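PDB 3LOO: anopheles gambiae adenosine kinase from Anopheles gambiae, which phosphorylates adenosine to AMP at the expense of ATP, acting as an adenosine kinase of the pfkB family. Local coordinates for residues E60-M65 with S149-L154; Q67-K72 with A140-G145; S131-T136 with A157-P162. One frame throughout, in Å; residues are numbered along the deposited sequence.

Contact 1 (E60-M65 with S149-L154). With B4P (bis(adenosine)-5'-tetraphosphate), chain D.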
# COMPACT_ATOMS: atom_id res chain seq x y z
N GLU A 60 13.51 16.63 9.97
CA GLU A 60 14.91 16.68 10.36
C GLU A 60 15.11 16.09 11.75
O GLU A 60 16.05 15.33 11.95
CB GLU A 60 15.46 18.09 10.31
CG GLU A 60 16.97 18.11 10.03
CD GLU A 60 17.38 19.38 9.27
OE1 GLU A 60 17.11 20.51 9.78
OE2 GLU A 60 17.97 19.26 8.17
N LYS A 61 14.22 16.44 12.67
CA LYS A 61 14.33 16.06 14.07
C LYS A 61 14.15 14.55 14.26
O LYS A 61 14.48 14.02 15.31
CB LYS A 61 13.29 16.80 14.91
CG LYS A 61 11.81 16.60 14.51
CD LYS A 61 10.87 17.11 15.59
CE LYS A 61 9.42 17.08 15.10
NZ LYS A 61 8.47 17.51 16.16
N HIS A 62 13.60 13.87 13.27
CA HIS A 62 13.34 12.43 13.41
C HIS A 62 14.57 11.63 13.02
O HIS A 62 14.71 10.48 13.41
CB HIS A 62 12.12 12.01 12.56
CG HIS A 62 10.85 12.62 13.03
ND1 HIS A 62 10.18 13.60 12.33
CD2 HIS A 62 10.14 12.42 14.17
CE1 HIS A 62 9.11 13.97 13.01
NE2 HIS A 62 9.06 13.26 14.13
N MET A 63 15.47 12.25 12.25
CA MET A 63 16.56 11.52 11.63
C MET A 63 17.46 10.72 12.58
O MET A 63 17.88 9.61 12.21
CB MET A 63 17.42 12.44 10.77
CG MET A 63 16.74 12.95 9.50
SD MET A 63 15.84 11.73 8.51
CE MET A 63 15.07 12.83 7.32
N PRO A 64 17.78 11.28 13.77
CA PRO A 64 18.63 10.53 14.71
C PRO A 64 17.96 9.29 15.26
O PRO A 64 18.62 8.46 15.88
CB PRO A 64 18.91 11.55 15.84
CG PRO A 64 18.79 12.90 15.13
CD PRO A 64 17.61 12.68 14.22
N MET A 65 16.65 9.16 15.06
CA MET A 65 15.93 8.01 15.60
C MET A 65 16.32 6.66 14.97
O MET A 65 16.33 5.62 15.65
CB MET A 65 14.43 8.25 15.47
CG MET A 65 13.58 7.23 16.16
SD MET A 65 11.82 7.48 15.86
CE MET A 65 11.77 7.79 14.07
N SER A 149 3.57 2.79 15.99
CA SER A 149 3.82 4.13 15.49
C SER A 149 4.90 4.10 14.41
O SER A 149 6.00 3.52 14.61
CB SER A 149 4.26 5.02 16.64
OG SER A 149 4.18 6.38 16.28
N LEU A 150 4.62 4.75 13.29
CA LEU A 150 5.43 4.61 12.08
C LEU A 150 5.98 5.96 11.70
O LEU A 150 5.27 6.96 11.81
CB LEU A 150 4.55 4.10 10.93
CG LEU A 150 4.34 2.61 10.65
CD1 LEU A 150 4.40 1.71 11.87
CD2 LEU A 150 3.03 2.35 9.83
N CYS A 151 7.23 6.00 11.27
CA CYS A 151 7.82 7.26 10.80
C CYS A 151 8.67 6.96 9.59
O CYS A 151 9.71 6.29 9.72
CB CYS A 151 8.62 7.97 11.92
SG CYS A 151 9.45 9.46 11.43
N ALA A 152 8.20 7.44 8.44
CA ALA A 152 8.76 7.11 7.13
C ALA A 152 9.72 8.19 6.65
O ALA A 152 9.34 9.35 6.50
CB ALA A 152 7.63 6.89 6.06
N ASN A 153 10.96 7.78 6.47
CA ASN A 153 12.03 8.59 5.96
C ASN A 153 12.19 8.17 4.52
O ASN A 153 12.86 7.14 4.23
CB ASN A 153 13.32 8.30 6.75
CG ASN A 153 14.55 8.98 6.14
OD1 ASN A 153 14.46 10.05 5.53
ND2 ASN A 153 15.70 8.35 6.29
N LEU A 154 11.53 8.92 3.63
CA LEU A 154 11.38 8.51 2.23
C LEU A 154 12.69 8.53 1.46
O LEU A 154 12.97 7.61 0.68
CB LEU A 154 10.33 9.36 1.49
CG LEU A 154 8.87 9.22 1.93
CD1 LEU A 154 7.95 9.98 1.00
CD2 LEU A 154 8.44 7.70 1.98
PA B4P D . 0.91 -1.17 9.05
O1A B4P D . 1.54 -2.34 9.78
O2A B4P D . 0.80 0.16 9.80
O3A B4P D . -0.62 -1.60 8.79
PB B4P D . -1.23 -1.65 7.32
O1B B4P D . -0.62 -2.80 6.50
O2B B4P D . -1.37 -0.28 6.69
O3B B4P D . -2.61 -2.20 8.07
PG B4P D . -4.07 -1.52 8.07
O1G B4P D . -4.29 -0.65 9.25
O2G B4P D . -4.23 -0.84 6.72
O3G B4P D . -5.07 -2.77 8.11
PD B4P D . -6.05 -3.30 9.28
O1D B4P D . -5.35 -3.14 10.58
O2D B4P D . -7.46 -2.80 9.11
O5E B4P D . 1.61 -0.95 7.60
C5E B4P D . 3.01 -1.08 7.68
C4E B4P D . 3.74 -0.71 6.42
O4E B4P D . 3.50 0.63 6.00
C3E B4P D . 5.22 -0.75 6.72
O3E B4P D . 5.69 -1.96 6.11
C2E B4P D . 5.80 0.47 6.01
O2E B4P D . 6.92 0.20 5.16
C1E B4P D . 4.60 1.05 5.23
N9A B4P D . 4.68 2.52 5.21
C8A B4P D . 4.58 3.39 6.26
N7A B4P D . 4.72 4.65 5.77
C5A B4P D . 4.95 4.59 4.42
C6A B4P D . 5.16 5.53 3.40
N6A B4P D . 5.23 6.88 3.63
N1A B4P D . 5.36 5.08 2.13
C2A B4P D . 5.30 3.76 1.83
N3A B4P D . 5.09 2.85 2.79
C4A B4P D . 4.90 3.23 4.08
O5F B4P D . -6.00 -4.86 8.92
C5F B4P D . -6.15 -5.34 7.59
C4F B4P D . -6.53 -6.82 7.70
O4F B4P D . -5.66 -7.53 8.60
C3F B4P D . -7.90 -6.98 8.35
O3F B4P D . -8.91 -6.75 7.38
C2F B4P D . -7.84 -8.41 8.86
O2F B4P D . -8.15 -9.33 7.80
C1F B4P D . -6.38 -8.55 9.31
N9B B4P D . -6.33 -8.22 10.78
C8B B4P D . -5.93 -7.06 11.32
N7B B4P D . -6.03 -7.09 12.67
C5B B4P D . -6.51 -8.30 13.03
C6B B4P D . -6.84 -8.91 14.23
N6B B4P D . -6.66 -8.24 15.40
N1B B4P D . -7.31 -10.20 14.23
C2B B4P D . -7.49 -10.88 13.07
N3B B4P D . -7.20 -10.32 11.86
C4B B4P D . -6.72 -9.04 11.78
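C151 sets its sulfur over the imidazole of H62, with SG 4.2 Å from the ring centroid and 28° off the ring normal, a sulfur-aromatic contact made over the face. SG leans toward the CB end of the ring, lying 3.8 Å from H62 CG, while CG of K61 rests toward the rim of the opposite face. The torsion at C151 carries SG away from its own backbone N (chi1 177°), toward segment 60-65. On the flank of the same cysteine, the methyl CE of M65 touches C151 CB at 3.8 Å. These residues pack the 3-10 turn 60-62 and the first turn of helix 64-73 against one face of the five-stranded sheet of the smaller, lid-like domain. The alternation of strand 147-153 turns A152 to the other face, where A152 CB meets N6A of the bound bis(adenosine)-5'-tetraphosphate at 3.4 Å. Farther along, M63 and N153 cross at about a right angle. M63 bends at chi2 (-46°), bringing CE within 3.4 Å of N153 OD1, and its sulfur lies beside the same amide without a hydrogen bond. H62 ND1 accepts a hydrogen bond from the backbone N of E59, which helps to fix the ring's rotation.

Contact 2 (Q67-K72 with A140-G145)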
# COMPACT_ATOMS: atom_id res chain seq x y z
N GLN A 67 19.33 5.45 13.64
CA GLN A 67 20.55 4.88 14.24
C GLN A 67 20.32 4.45 15.69
O GLN A 67 20.85 3.41 16.13
CB GLN A 67 21.70 5.87 14.18
CG GLN A 67 23.02 5.34 14.71
CD GLN A 67 24.08 6.42 14.89
OE1 GLN A 67 23.98 7.52 14.33
NE2 GLN A 67 25.12 6.10 15.66
N GLU A 68 19.53 5.24 16.43
CA GLU A 68 19.21 4.91 17.80
C GLU A 68 18.43 3.61 17.90
O GLU A 68 18.69 2.79 18.80
CB GLU A 68 18.45 6.07 18.45
CG GLU A 68 18.08 5.84 19.89
CD GLU A 68 17.55 7.08 20.60
OE1 GLU A 68 17.49 8.20 20.01
OE2 GLU A 68 17.19 6.92 21.77
N LEU A 69 17.47 3.40 16.98
CA LEU A 69 16.74 2.13 16.91
C LEU A 69 17.70 0.96 16.62
O LEU A 69 17.62 -0.09 17.25
CB LEU A 69 15.63 2.14 15.83
CG LEU A 69 14.46 3.11 16.01
CD1 LEU A 69 13.53 3.05 14.79
CD2 LEU A 69 13.69 2.81 17.29
N ILE A 70 18.61 1.16 15.67
CA ILE A 70 19.54 0.11 15.29
C ILE A 70 20.48 -0.18 16.48
O ILE A 70 20.53 -1.30 16.95
CB ILE A 70 20.32 0.50 14.02
CG1 ILE A 70 19.38 0.61 12.81
CG2 ILE A 70 21.48 -0.49 13.74
CD1 ILE A 70 19.88 1.63 11.77
N GLU A 71 21.14 0.86 16.99
CA GLU A 71 22.20 0.71 18.00
C GLU A 71 21.73 0.38 19.40
O GLU A 71 22.39 -0.36 20.10
CB GLU A 71 23.08 1.97 18.05
CG GLU A 71 24.13 2.02 16.95
CD GLU A 71 24.82 3.38 16.86
OE1 GLU A 71 24.69 4.18 17.82
OE2 GLU A 71 25.48 3.65 15.82
N LYS A 72 20.61 0.93 19.83
CA LYS A 72 20.22 0.82 21.21
C LYS A 72 18.93 0.03 21.42
O LYS A 72 18.63 -0.39 22.53
CB LYS A 72 20.18 2.25 21.82
CG LYS A 72 19.12 2.57 22.87
CD LYS A 72 19.33 3.97 23.46
CE LYS A 72 18.17 4.43 24.35
NZ LYS A 72 17.79 3.40 25.38
N ALA A 140 10.61 3.73 10.30
CA ALA A 140 10.63 3.32 11.69
C ALA A 140 9.29 2.70 12.00
O ALA A 140 8.25 3.30 11.71
CB ALA A 140 10.88 4.56 12.61
N VAL A 141 9.31 1.50 12.59
CA VAL A 141 8.09 0.85 13.04
C VAL A 141 8.26 0.59 14.54
O VAL A 141 8.99 -0.33 14.94
CB VAL A 141 7.87 -0.51 12.34
CG1 VAL A 141 6.64 -1.21 12.90
CG2 VAL A 141 7.75 -0.37 10.80
N LEU A 142 7.65 1.42 15.37
CA LEU A 142 7.86 1.38 16.81
C LEU A 142 6.69 0.69 17.47
O LEU A 142 5.55 1.13 17.33
CB LEU A 142 8.00 2.80 17.36
CG LEU A 142 9.03 3.67 16.66
CD1 LEU A 142 9.22 4.98 17.40
CD2 LEU A 142 10.34 2.91 16.57
N VAL A 143 6.99 -0.39 18.18
CA VAL A 143 5.96 -1.16 18.89
C VAL A 143 5.95 -0.80 20.38
O VAL A 143 6.98 -0.92 21.07
CB VAL A 143 6.19 -2.67 18.70
CG1 VAL A 143 5.26 -3.47 19.60
CG2 VAL A 143 6.01 -3.04 17.24
N THR A 144 4.81 -0.31 20.86
CA THR A 144 4.61 0.03 22.27
C THR A 144 3.29 -0.59 22.70
O THR A 144 2.22 -0.18 22.24
CB THR A 144 4.56 1.53 22.51
OG1 THR A 144 5.81 2.12 22.14
CG2 THR A 144 4.33 1.80 23.97
N GLY A 145 3.40 -1.58 23.59
CA GLY A 145 2.25 -2.40 23.99
C GLY A 145 1.67 -3.05 22.75
O GLY A 145 2.40 -3.72 22.03
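L69 meets A140 and L142 through aliphatic groups alone, and no flat group takes part in the touching. Two planar side-chain ends of the helical segment, the amide of Q67 and the carboxylate of E71, lie one turn apart on the side turned from the strand and engage each other. Q67 NE2 approaches both carboxylate oxygens of E71, but one bond is improbably short and the other weak, which leaves their exact geometry doubtful. At the contact itself L69 offers its forked end. The methyl CD2 of L142 fits against that fork, 3.4 Å from L69 CD2, closer than usual for two carbons, and 3.7 Å from L69 CD1. L142 sets CG beside its backbone N (chi1 -52°), which brings CD2 to the helix. The two leucines run across each other at about a right angle. Helix 64-73 belongs to a beta-alpha-beta crossover that links the parallel outermost strands 54-57 and 76-80 and lies over the face of the sheet between them. A140 and L142, two residues apart on strand 137-144, supply the methyls that meet L69, and A140 CB closes on L69 CD1 at 3.7 Å. V141, between them, packs instead on D35 and S37 of the neighbouring strand. L44 of helix 42-47 also touches L69. At the helix surface, E68 OE1 forms a salt bridge with K47 NZ and accepts a hydrogen bond from Y48 OH.

Contact 3 (S131-T136 with A157-P162)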
# COMPACT_ATOMS: atom_id res chain seq x y z
N SER A 131 18.74 6.30 -7.29
CA SER A 131 19.28 7.61 -6.93
C SER A 131 20.74 7.45 -6.49
O SER A 131 21.06 6.67 -5.57
CB SER A 131 18.47 8.21 -5.79
OG SER A 131 18.91 9.52 -5.49
N ALA A 132 21.66 8.19 -7.10
CA ALA A 132 23.04 8.15 -6.58
C ALA A 132 23.25 9.17 -5.44
O ALA A 132 24.26 9.07 -4.68
CB ALA A 132 24.07 8.33 -7.70
N THR A 133 22.30 10.10 -5.29
CA THR A 133 22.39 11.16 -4.26
C THR A 133 21.73 10.85 -2.94
O THR A 133 22.17 11.38 -1.92
CB THR A 133 21.88 12.54 -4.74
OG1 THR A 133 20.46 12.49 -4.93
CG2 THR A 133 22.60 12.99 -6.03
N SER A 134 20.67 10.04 -2.92
CA SER A 134 20.05 9.70 -1.63
C SER A 134 20.18 8.22 -1.28
O SER A 134 20.23 7.35 -2.18
CB SER A 134 18.56 10.11 -1.57
OG SER A 134 18.37 11.44 -2.04
N PRO A 135 20.24 7.92 0.03
CA PRO A 135 20.19 6.53 0.43
C PRO A 135 18.75 5.98 0.31
O PRO A 135 17.81 6.76 0.31
CB PRO A 135 20.59 6.58 1.91
CG PRO A 135 20.15 7.95 2.39
CD PRO A 135 20.19 8.86 1.18
N THR A 136 18.61 4.66 0.26
CA THR A 136 17.28 4.01 0.30
C THR A 136 16.48 4.48 1.51
O THR A 136 17.03 4.70 2.56
CB THR A 136 17.43 2.46 0.19
OG1 THR A 136 18.10 2.17 -1.06
CG2 THR A 136 16.07 1.73 0.21
N ALA A 157 13.29 7.21 -2.15
CA ALA A 157 11.93 7.01 -2.71
C ALA A 157 11.35 8.33 -3.22
O ALA A 157 10.51 8.31 -4.12
CB ALA A 157 10.99 6.35 -1.72
N ASN A 158 11.77 9.46 -2.62
CA ASN A 158 11.38 10.78 -3.09
C ASN A 158 12.08 11.23 -4.37
O ASN A 158 11.66 12.22 -4.98
CB ASN A 158 11.55 11.86 -2.00
CG ASN A 158 10.36 12.80 -1.93
OD1 ASN A 158 9.88 13.32 -2.95
ND2 ASN A 158 9.86 13.00 -0.74
N ASP A 159 13.12 10.52 -4.80
CA ASP A 159 13.78 10.88 -6.05
C ASP A 159 13.14 10.27 -7.29
O ASP A 159 13.73 10.32 -8.34
CB ASP A 159 15.27 10.51 -5.99
CG ASP A 159 16.03 11.31 -4.91
OD1 ASP A 159 15.47 12.31 -4.42
OD2 ASP A 159 17.15 10.93 -4.53
N PHE A 160 11.95 9.68 -7.17
CA PHE A 160 11.28 9.08 -8.31
C PHE A 160 10.89 10.18 -9.30
O PHE A 160 10.38 11.21 -8.89
CB PHE A 160 10.02 8.34 -7.87
CG PHE A 160 9.31 7.63 -8.99
CD1 PHE A 160 9.60 6.30 -9.27
CD2 PHE A 160 8.35 8.28 -9.76
CE1 PHE A 160 8.97 5.63 -10.32
CE2 PHE A 160 7.71 7.62 -10.80
CZ PHE A 160 8.01 6.29 -11.08
N THR A 161 11.09 9.93 -10.59
CA THR A 161 10.69 10.90 -11.62
C THR A 161 9.84 10.25 -12.70
O THR A 161 10.08 9.10 -13.08
CB THR A 161 11.89 11.60 -12.29
OG1 THR A 161 12.76 10.62 -12.86
CG2 THR A 161 12.64 12.43 -11.32
N PRO A 162 8.86 11.01 -13.23
CA PRO A 162 8.02 10.52 -14.34
C PRO A 162 8.84 9.96 -15.50
O PRO A 162 8.37 9.09 -16.22
CB PRO A 162 7.27 11.78 -14.79
CG PRO A 162 7.20 12.64 -13.57
CD PRO A 162 8.43 12.35 -12.76
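D159 receives hydroxyl donors from S131 and S134; S131 heads an ST motif, its OG accepting from the backbone N of S134, three residues on. The motif shapes the connection leading from strand 125-131, at the edge of the large nine-stranded sheet, to strand 137-144 of the lid sheet, while 157-162 belongs to the return path. The contact thus ties together two of the chain's crossings between the domains, a region consistent with the hinge of ribokinase-like enzymes. All the bonding across it falls on one carboxylate oxygen, D159 OD2. S131 OG donates to D159 OD2 over 2.5 Å, a very short separation whose exact value is doubtful. The S131 torsion, with OG opposite its own backbone N (chi1 -176°), carries OG toward D159, and the same oxygen also accepts from S134 N at 3.2 Å with an N-H...O angle of 156°. T133 adds weak bonds to S131 OG from both its backbone N and its hydroxyl. Nearby, T136 is held by other partners, its N by D109 OD2 and its OG1 by G107 N. S134 OG supplies the second hydroxyl at 2.8 Å from D159 OD2, arriving on the syn side and 19° out of the carboxylate plane.

Overall arrangement
Contacts 1 and 2 are two patches of one interface, with centres about 11 Å apart: both use helix 64-73 against adjacent strands of the lid sheet. The strands are joined by probable backbone hydrogen bonds such as C151 O with A140 N (2.8 Å), and M65 CE reaches A140 CB at 3.7 Å, linking the patches. Contact 1 adjoins the bound dinucleotide directly, since L150, A152 and L154 belong to its pocket, whereas the A140 side chain of contact 2 lies about 9 Å from that ligand. Contact 3, centred about 17 Å from contact 1, sits where the chain enters strand 137-144 and returns after strand 147-153, with the D159 side chain about 14 Å from the ligand.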